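Local coordinates for protein BB_2cx5_001 (Thermus thermophilus, PDB 3RI0) that is a designed epitope scaffold for HIV immunogen work, built by backbone grafting on a protein of the aminoacyl-tRNA editing (YbaK/ProX-like) domain family, at residues Leu51-Ser56 with Leu70-Ala75; Thr95-Ala98 with Val102-Val105. The protein carries 6 engineered substitutions. All coordinates share one frame; numbering follows the deposited sequence.

Contact 1 of 2, residues Leu51-Ser56 with Leu70-Ala75. Engineered in segment 51-56: Ala-52 (natural residue Val), Tyr-53 (natural residue Phe), Gly-54 (natural residue Val), Ser-56 (natural residue Glu).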
# COMPACT_ATOMS: atom_id res chain seq x y z
N LEU A 51 -3.38 2.66 -2.50
CA LEU A 51 -4.07 3.56 -3.42
C LEU A 51 -4.10 5.03 -2.97
O LEU A 51 -4.60 5.35 -1.90
CB LEU A 51 -5.50 3.05 -3.66
CG LEU A 51 -5.63 1.58 -4.04
CD1 LEU A 51 -7.09 1.18 -4.14
CD2 LEU A 51 -4.93 1.33 -5.36
N ALA A 52 -3.58 5.92 -3.81
CA ALA A 52 -3.56 7.34 -3.50
C ALA A 52 -4.59 8.14 -4.31
O ALA A 52 -4.69 7.98 -5.52
CB ALA A 52 -2.17 7.89 -3.74
N TYR A 53 -5.34 9.00 -3.62
CA TYR A 53 -6.37 9.83 -4.26
C TYR A 53 -6.23 11.29 -3.87
O TYR A 53 -5.64 11.61 -2.84
CB TYR A 53 -7.76 9.34 -3.89
CG TYR A 53 -8.15 8.07 -4.60
CD1 TYR A 53 -8.83 8.10 -5.82
CD2 TYR A 53 -7.80 6.82 -4.08
CE1 TYR A 53 -9.15 6.93 -6.50
CE2 TYR A 53 -8.11 5.65 -4.75
CZ TYR A 53 -8.79 5.71 -5.96
OH TYR A 53 -9.11 4.55 -6.63
N GLY A 54 -6.76 12.18 -4.69
CA GLY A 54 -6.67 13.59 -4.39
C GLY A 54 -8.00 14.24 -4.05
O GLY A 54 -9.06 13.79 -4.49
N GLY A 55 -7.93 15.32 -3.28
CA GLY A 55 -9.13 16.05 -2.89
C GLY A 55 -8.79 17.52 -2.79
O GLY A 55 -7.61 17.88 -2.79
N SER A 56 -9.80 18.38 -2.71
CA SER A 56 -9.52 19.81 -2.62
C SER A 56 -8.73 20.09 -1.34
O SER A 56 -7.93 21.02 -1.28
CB SER A 56 -10.82 20.63 -2.65
OG SER A 56 -11.63 20.38 -1.53
N LEU A 70 -11.80 -0.67 -3.80
CA LEU A 70 -12.18 0.49 -3.01
C LEU A 70 -13.53 1.13 -3.34
O LEU A 70 -13.79 1.50 -4.48
CB LEU A 70 -11.11 1.57 -3.12
CG LEU A 70 -11.39 2.83 -2.30
CD1 LEU A 70 -11.38 2.49 -0.81
CD2 LEU A 70 -10.36 3.89 -2.62
N ASP A 71 -14.38 1.26 -2.32
CA ASP A 71 -15.67 1.90 -2.51
C ASP A 71 -15.41 3.38 -2.33
O ASP A 71 -15.27 3.87 -1.21
CB ASP A 71 -16.67 1.42 -1.46
CG ASP A 71 -18.06 2.00 -1.68
OD1 ASP A 71 -18.15 3.20 -2.03
OD2 ASP A 71 -19.06 1.27 -1.51
N LEU A 72 -15.31 4.11 -3.44
CA LEU A 72 -15.04 5.54 -3.38
C LEU A 72 -16.12 6.31 -2.63
O LEU A 72 -15.88 7.43 -2.17
CB LEU A 72 -14.88 6.11 -4.79
CG LEU A 72 -13.57 5.71 -5.46
CD1 LEU A 72 -13.57 6.20 -6.89
CD2 LEU A 72 -12.39 6.29 -4.69
N GLY A 73 -17.30 5.71 -2.50
CA GLY A 73 -18.37 6.37 -1.78
C GLY A 73 -18.04 6.47 -0.31
O GLY A 73 -18.13 7.55 0.28
N LYS A 74 -17.63 5.35 0.29
CA LYS A 74 -17.28 5.31 1.71
C LYS A 74 -16.00 6.09 1.97
O LYS A 74 -15.85 6.76 2.99
CB LYS A 74 -17.06 3.87 2.16
CG LYS A 74 -18.13 2.88 1.74
CD LYS A 74 -17.76 1.49 2.21
CE LYS A 74 -18.85 0.46 1.92
NZ LYS A 74 -18.59 -0.81 2.67
N ALA A 75 -15.05 5.98 1.04
CA ALA A 75 -13.78 6.67 1.17
C ALA A 75 -13.99 8.18 1.27
O ALA A 75 -13.29 8.85 2.02
CB ALA A 75 -12.89 6.34 -0.02

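Contact 2 of 2, residues Thr95-Ala98 with Val102-Val105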
# COMPACT_ATOMS: atom_id res chain seq x y z
N THR A 95 4.17 10.25 -3.73
CA THR A 95 4.72 9.07 -3.08
C THR A 95 6.21 8.84 -3.33
O THR A 95 6.91 8.32 -2.47
CB THR A 95 3.95 7.80 -3.51
OG1 THR A 95 4.29 7.46 -4.86
CG2 THR A 95 2.48 8.04 -3.45
N GLY A 96 6.68 9.22 -4.51
CA GLY A 96 8.09 9.03 -4.81
C GLY A 96 8.29 7.71 -5.51
O GLY A 96 9.43 7.27 -5.70
N PHE A 97 7.18 7.07 -5.89
CA PHE A 97 7.20 5.80 -6.61
C PHE A 97 6.21 5.81 -7.78
O PHE A 97 5.31 6.66 -7.82
CB PHE A 97 6.87 4.64 -5.67
CG PHE A 97 7.82 4.51 -4.52
CD1 PHE A 97 7.60 5.21 -3.34
CD2 PHE A 97 8.95 3.71 -4.62
CE1 PHE A 97 8.48 5.10 -2.27
CE2 PHE A 97 9.84 3.59 -3.56
CZ PHE A 97 9.60 4.29 -2.38
N ALA A 98 6.38 4.89 -8.72
CA ALA A 98 5.49 4.82 -9.87
C ALA A 98 4.23 3.99 -9.61
O ALA A 98 4.29 2.95 -8.95
CB ALA A 98 6.24 4.25 -11.07
N VAL A 102 3.33 1.40 -5.73
CA VAL A 102 3.34 2.25 -4.54
C VAL A 102 3.38 1.49 -3.20
O VAL A 102 2.51 0.66 -2.91
CB VAL A 102 2.10 3.18 -4.50
CG1 VAL A 102 2.15 4.06 -3.25
CG2 VAL A 102 2.04 4.04 -5.75
N PRO A 103 4.41 1.76 -2.38
CA PRO A 103 4.56 1.12 -1.07
C PRO A 103 3.77 1.94 -0.04
O PRO A 103 3.41 3.08 -0.31
CB PRO A 103 6.06 1.20 -0.83
CG PRO A 103 6.39 2.55 -1.43
CD PRO A 103 5.62 2.52 -2.74
N PRO A 104 3.50 1.38 1.15
CA PRO A 104 2.75 2.13 2.17
C PRO A 104 3.61 3.06 3.04
O PRO A 104 3.11 3.63 4.02
CB PRO A 104 2.08 1.03 2.98
CG PRO A 104 3.16 -0.05 2.98
CD PRO A 104 3.65 -0.04 1.54
N VAL A 105 4.88 3.21 2.70
CA VAL A 105 5.80 4.07 3.45
C VAL A 105 6.88 4.59 2.51
O VAL A 105 6.96 4.16 1.36
CB VAL A 105 6.50 3.31 4.61
CG1 VAL A 105 5.48 2.96 5.70
CG2 VAL A 105 7.19 2.06 4.07

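Contact 1 of 2, residues Leu51-Ser56 with Leu70-Ala75
Tyr-53 on strand 47-54 meets Leu-70, in the loop before helix 72-79, and Leu-72, the helix's first residue, and the backbones stay apart, with Tyr-53 CA 9.7 Å from Leu-72 CA. The start of that helix and the loop leading into it pack on strand 47-54, at the surface of an aminoacyl-tRNA editing domain fold. Strand 59-65, with a short loop at each end, connects the two segments and pairs antiparallel with strand 47-54. The CG of Tyr-53, an engineered residue, lies anti to its carbonyl carbon (chi1 -75°), and the ring reaches toward both leucines. Leu-72 lays CD2 over one ring face, nearer the rim than the middle, in a CH-pi contact. That methyl carbon is 4.0 Å from the centroid of the Tyr-53 ring. Leu-70 and Tyr-53 point at each other; Leu-70 CD2, on the same side of the ring plane as the Leu-72 methyl, meets the ring obliquely, 3.6 Å from Tyr-53 CE2. Leu-51 slides past Leu-70 more loosely. Asp-71 is the helix N-cap. Its OD1 takes a weak, bent bond from Gly-73 N (128° at the hydrogen). A straighter one comes from Lys-74 N, 3.2 Å from Asp-71 OD1 and above the carboxylate plane.

Contact 2 of 2, residues Thr95-Ala98 with Val102-Val105
Phe-97 and Pro-103 form the closest part of this contact. The proline ring lies over one face of the phenyl ring. Pro-103 CG is 3.6 Å from the centroid of the Phe-97 ring and 20° off the ring normal, a CH-pi contact. It is displaced toward the rim, on the side of CD1 and CE1. Pro-103 CD sits over the inner end of the ring, 3.4 Å from Phe-97 CD1. The phenyl group gets there with CG anti to the carbonyl carbon of Phe-97 (chi1 -60°). Farther along the ring, the carbonyl oxygen of Val-105 approaches CE1 obliquely. Val-102 and Thr-95 make the second apolar touch. Their side chains cross at about a right angle, with Val-102 CG1 4.0 Å from Thr-95 CG2.

Thr-95 also sets the start of the loop. Its OG1 accepts from Phe-97 N at 3.1 Å and is also hydrogen-bonded to Val-91 O, one turn back in helix 88-95. Between Thr-95 and Phe-97, Gly-96 leaves the helix with positive phi (93°), a conformation that calls for glycine. The chain then turns back, and the two segments run 151° apart. Pro-103 O accepts from His-107 NE2. Val-9 of helix 4-15 touches both Phe-97 and Pro-103, while Val-102 rests on Ser-50 of strand 47-54. The arrangement is an ST turn at a helix C-terminal end, followed by a loop that folds back on itself within the editing-domain fold.

In the fold
Contact 1 closes before contact 2 opens along the chain, and both fall within the aminoacyl-tRNA editing domain range. Their centres are about 17 Å apart. Their nearest atoms come to about 5 Å without touching. Strand 47-54 joins the two regions: residues 51-54 of contact 1 belong to it, and Ser-50, the residue before contact 1, also touches Pro-104 of contact 2. Contact 1 lies at the surface, about 14 Å from the chain centre. Contact 2 is mostly buried, about 8 Å from that centre, and its residues touch helices 4-15 and 140-147. Four of the six engineered substitutions lie in segment 51-56, and none lies in the segments of contact 2.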